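UPF0255 protein frsA (Vibrio vulnificus, PDB 4I4C) probably hydrolyses carboxylic esters as a serine esterase with an alpha/beta-hydrolase fold. Local coordinates at residues A135-L140 / P313-D318. Sequence-based numbering, arbitrary orientation.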
ATOM      1  N   ALA A 135      -6.875  -5.412  -9.894  1.00 17.55           N
ATOM      2  CA  ALA A 135      -6.658  -6.501 -10.856  1.00 18.86           C
ATOM      3  C   ALA A 135      -5.281  -7.155 -10.681  1.00 14.22           C
ATOM      4  O   ALA A 135      -5.135  -8.371 -10.808  1.00 14.52           O
ATOM      5  CB  ALA A 135      -6.834  -5.999 -12.298  1.00 15.29           C
ATOM      6  N   GLY A 136      -4.269  -6.343 -10.384  1.00 12.64           N
ATOM      7  CA  GLY A 136      -2.923  -6.864 -10.241  1.00 12.63           C
ATOM      8  C   GLY A 136      -2.595  -7.322  -8.823  1.00 14.04           C
ATOM      9  O   GLY A 136      -1.630  -8.062  -8.593  1.00 12.52           O
ATOM     10  N   TYR A 137      -3.383  -6.857  -7.865  1.00 11.55           N
ATOM     11  CA  TYR A 137      -3.164  -7.220  -6.459  1.00 18.50           C
ATOM     12  C   TYR A 137      -3.094  -8.733  -6.340  1.00 20.80           C
ATOM     13  O   TYR A 137      -3.934  -9.438  -6.938  1.00 18.16           O
ATOM     14  CB  TYR A 137      -4.322  -6.673  -5.621  1.00 17.28           C
ATOM     15  CG  TYR A 137      -4.458  -7.216  -4.211  1.00 15.87           C
ATOM     16  CD1 TYR A 137      -3.772  -6.634  -3.141  1.00 16.96           C
ATOM     17  CD2 TYR A 137      -5.326  -8.268  -3.936  1.00 14.71           C
ATOM     18  CE1 TYR A 137      -3.929  -7.119  -1.841  1.00 15.29           C
ATOM     19  CE2 TYR A 137      -5.489  -8.757  -2.643  1.00 15.58           C
ATOM     20  CZ  TYR A 137      -4.791  -8.177  -1.594  1.00 12.52           C
ATOM     21  OH  TYR A 137      -4.965  -8.662  -0.300  1.00 13.22           O
ATOM     22  N   PRO A 138      -2.110  -9.243  -5.571  1.00 21.36           N
ATOM     23  CA  PRO A 138      -1.154  -8.493  -4.737  1.00 17.64           C
ATOM     24  C   PRO A 138       0.205  -8.183  -5.389  1.00 21.55           C
ATOM     25  O   PRO A 138       1.208  -8.022  -4.675  1.00 18.07           O
ATOM     26  CB  PRO A 138      -0.927  -9.449  -3.574  1.00 19.65           C
ATOM     27  CG  PRO A 138      -0.903 -10.794  -4.263  1.00 15.04           C
ATOM     28  CD  PRO A 138      -2.007 -10.692  -5.323  1.00 19.54           C
ATOM     29  N   HIS A 139       0.256  -8.119  -6.712  1.00 13.32           N
ATOM     30  CA  HIS A 139       1.441  -7.603  -7.404  1.00 15.54           C
ATOM     31  C   HIS A 139       2.686  -8.460  -7.201  1.00 19.50           C
ATOM     32  O   HIS A 139       3.748  -7.964  -6.815  1.00 17.21           O
ATOM     33  CB  HIS A 139       1.695  -6.150  -6.989  1.00 18.64           C
ATOM     34  CG  HIS A 139       0.466  -5.304  -7.058  1.00 11.88           C
ATOM     35  ND1 HIS A 139      -0.162  -5.011  -8.250  1.00 12.23           N
ATOM     36  CD2 HIS A 139      -0.261  -4.702  -6.087  1.00 12.01           C
ATOM     37  CE1 HIS A 139      -1.222  -4.263  -8.011  1.00 13.42           C
ATOM     38  NE2 HIS A 139      -1.304  -4.057  -6.707  1.00 12.62           N
ATOM     39  N   LEU A 140       2.527  -9.758  -7.431  1.00 16.02           N
ATOM     40  CA  LEU A 140       3.643 -10.690  -7.463  1.00 15.15           C
ATOM     41  C   LEU A 140       4.487 -10.386  -8.695  1.00 23.10           C
ATOM     42  O   LEU A 140       3.941 -10.114  -9.768  1.00 23.54           O
ATOM     43  CB  LEU A 140       3.127 -12.124  -7.510  1.00 23.01           C
ATOM     44  CG  LEU A 140       2.352 -12.583  -6.266  1.00 18.94           C
ATOM     45  CD1 LEU A 140       2.145 -14.083  -6.304  1.00 17.37           C
ATOM     46  CD2 LEU A 140       3.060 -12.173  -4.980  1.00 12.45           C
ATOM     47  N   PRO A 313      -1.524 -16.906   5.860  1.00 16.42           N
ATOM     48  CA  PRO A 313      -2.035 -17.379   4.570  1.00 24.61           C
ATOM     49  C   PRO A 313      -0.980 -17.274   3.469  1.00 27.12           C
ATOM     50  O   PRO A 313      -0.096 -16.423   3.539  1.00 26.93           O
ATOM     51  CB  PRO A 313      -3.218 -16.438   4.298  1.00 17.82           C
ATOM     52  CG  PRO A 313      -3.715 -16.099   5.674  1.00 29.38           C
ATOM     53  CD  PRO A 313      -2.448 -15.947   6.499  1.00 12.31           C
ATOM     54  N   LYS A 314      -1.073 -18.141   2.468  1.00 26.40           N
ATOM     55  CA  LYS A 314      -0.079 -18.193   1.405  1.00 20.13           C
ATOM     56  C   LYS A 314       0.120 -16.862   0.683  1.00 12.15           C
ATOM     57  O   LYS A 314       1.224 -16.564   0.226  1.00 14.96           O
ATOM     58  CB  LYS A 314      -0.454 -19.279   0.393  1.00 17.81           C
ATOM     59  CG  LYS A 314       0.565 -19.440  -0.704  1.00 21.94           C
ATOM     60  CD  LYS A 314       0.176 -20.529  -1.716  1.00 23.75           C
ATOM     61  CE  LYS A 314       1.264 -20.618  -2.787  1.00 17.36           C
ATOM     62  NZ  LYS A 314       0.928 -21.673  -3.785  1.00 35.89           N
ATOM     63  N   MET A 315      -0.943 -16.061   0.568  1.00 17.66           N
ATOM     64  CA  MET A 315      -0.825 -14.778  -0.143  1.00 21.52           C
ATOM     65  C   MET A 315       0.228 -13.865   0.479  1.00 17.13           C
ATOM     66  O   MET A 315       0.967 -13.196  -0.235  1.00 15.77           O
ATOM     67  CB  MET A 315      -2.151 -14.020  -0.217  1.00 10.87           C
ATOM     68  CG  MET A 315      -2.136 -12.953  -1.319  1.00 11.36           C
ATOM     69  SD  MET A 315      -3.177 -11.497  -1.095  1.00 17.14           S
ATOM     70  CE  MET A 315      -2.219 -10.566   0.105  1.00 17.49           C
ATOM     71  N   TYR A 316       0.304 -13.853   1.803  1.00 12.39           N
ATOM     72  CA  TYR A 316       1.300 -13.010   2.490  1.00 19.68           C
ATOM     73  C   TYR A 316       2.723 -13.518   2.277  1.00 21.34           C
ATOM     74  O   TYR A 316       3.645 -12.733   2.011  1.00 16.38           O
ATOM     75  CB  TYR A 316       0.972 -12.841   3.990  1.00 11.59           C
ATOM     76  CG  TYR A 316      -0.365 -12.138   4.214  1.00 22.21           C
ATOM     77  CD1 TYR A 316      -0.452 -10.745   4.185  1.00 23.09           C
ATOM     78  CD2 TYR A 316      -1.541 -12.863   4.422  1.00 26.06           C
ATOM     79  CE1 TYR A 316      -1.665 -10.093   4.367  1.00 27.74           C
ATOM     80  CE2 TYR A 316      -2.768 -12.212   4.614  1.00 27.00           C
ATOM     81  CZ  TYR A 316      -2.815 -10.825   4.583  1.00 30.99           C
ATOM     82  OH  TYR A 316      -4.009 -10.156   4.764  1.00 38.40           O
ATOM     83  N   LEU A 317       2.900 -14.827   2.396  1.00 21.55           N
ATOM     84  CA  LEU A 317       4.197 -15.435   2.154  1.00 16.22           C
ATOM     85  C   LEU A 317       4.620 -15.246   0.686  1.00 21.95           C
ATOM     86  O   LEU A 317       5.796 -15.021   0.407  1.00 19.60           O
ATOM     87  CB  LEU A 317       4.168 -16.911   2.556  1.00 22.85           C
ATOM     88  CG  LEU A 317       3.966 -17.145   4.062  1.00 21.59           C
ATOM     89  CD1 LEU A 317       3.621 -18.610   4.350  1.00 22.46           C
ATOM     90  CD2 LEU A 317       5.217 -16.731   4.835  1.00 16.89           C
ATOM     91  N   ASP A 318       3.658 -15.299  -0.241  1.00 12.83           N
ATOM     92  CA  ASP A 318       3.954 -15.068  -1.661  1.00 12.96           C
ATOM     93  C   ASP A 318       4.426 -13.625  -1.887  1.00 18.48           C
ATOM     94  O   ASP A 318       5.421 -13.379  -2.575  1.00 20.20           O
ATOM     95  CB  ASP A 318       2.732 -15.345  -2.557  1.00 12.64           C
ATOM     96  CG  ASP A 318       2.377 -16.846  -2.695  1.00 23.59           C
ATOM     97  OD1 ASP A 318       3.131 -17.746  -2.248  1.00 18.48           O
ATOM     98  OD2 ASP A 318       1.317 -17.120  -3.304  1.00 23.71           O
TER
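P138 lies nearest M315 and L140 nearest D318, their CA atoms 7.8 and 7.3 Å apart, where the turn ending helix 121-136 meets the start of helix 314-323. A cis peptide bond, which proline tolerates well, joins Y137 to P138, and P138 CB lies over one face of the Y137 ring, offset toward its rim. M315 fits here because an unbranched thioether can reach across and then bend. With its CG anti to the backbone N (chi1 -161°) and the chain kinked at chi3 (76°), SD comes obliquely to the tyrosine, 4.5 Å from the ring centroid, in a Met-aromatic contact. Its CE reaches the phenol end, 3.4 Å from Y137 OH, while M315 CG packs on P138 CG at 3.9 Å. Helix 314-323 lies between strands 291-295 and 358-363 of the mostly parallel alpha/beta-hydrolase sheet in sequence; bound hexanoic acid is about 8 Å from the M315 side chain. Y137 OH is hydrogen-bonded to N51 O, which helps hold the phenol end. The forked L140 spans D318: L140 CD1 meets D318 CB at 4.0 Å, and L140 CD2 lies 3.6 Å from D318 O. The D318 carboxylate is buried yet satisfied, OD1 by Y29 OH and OD2 by Y49 OH.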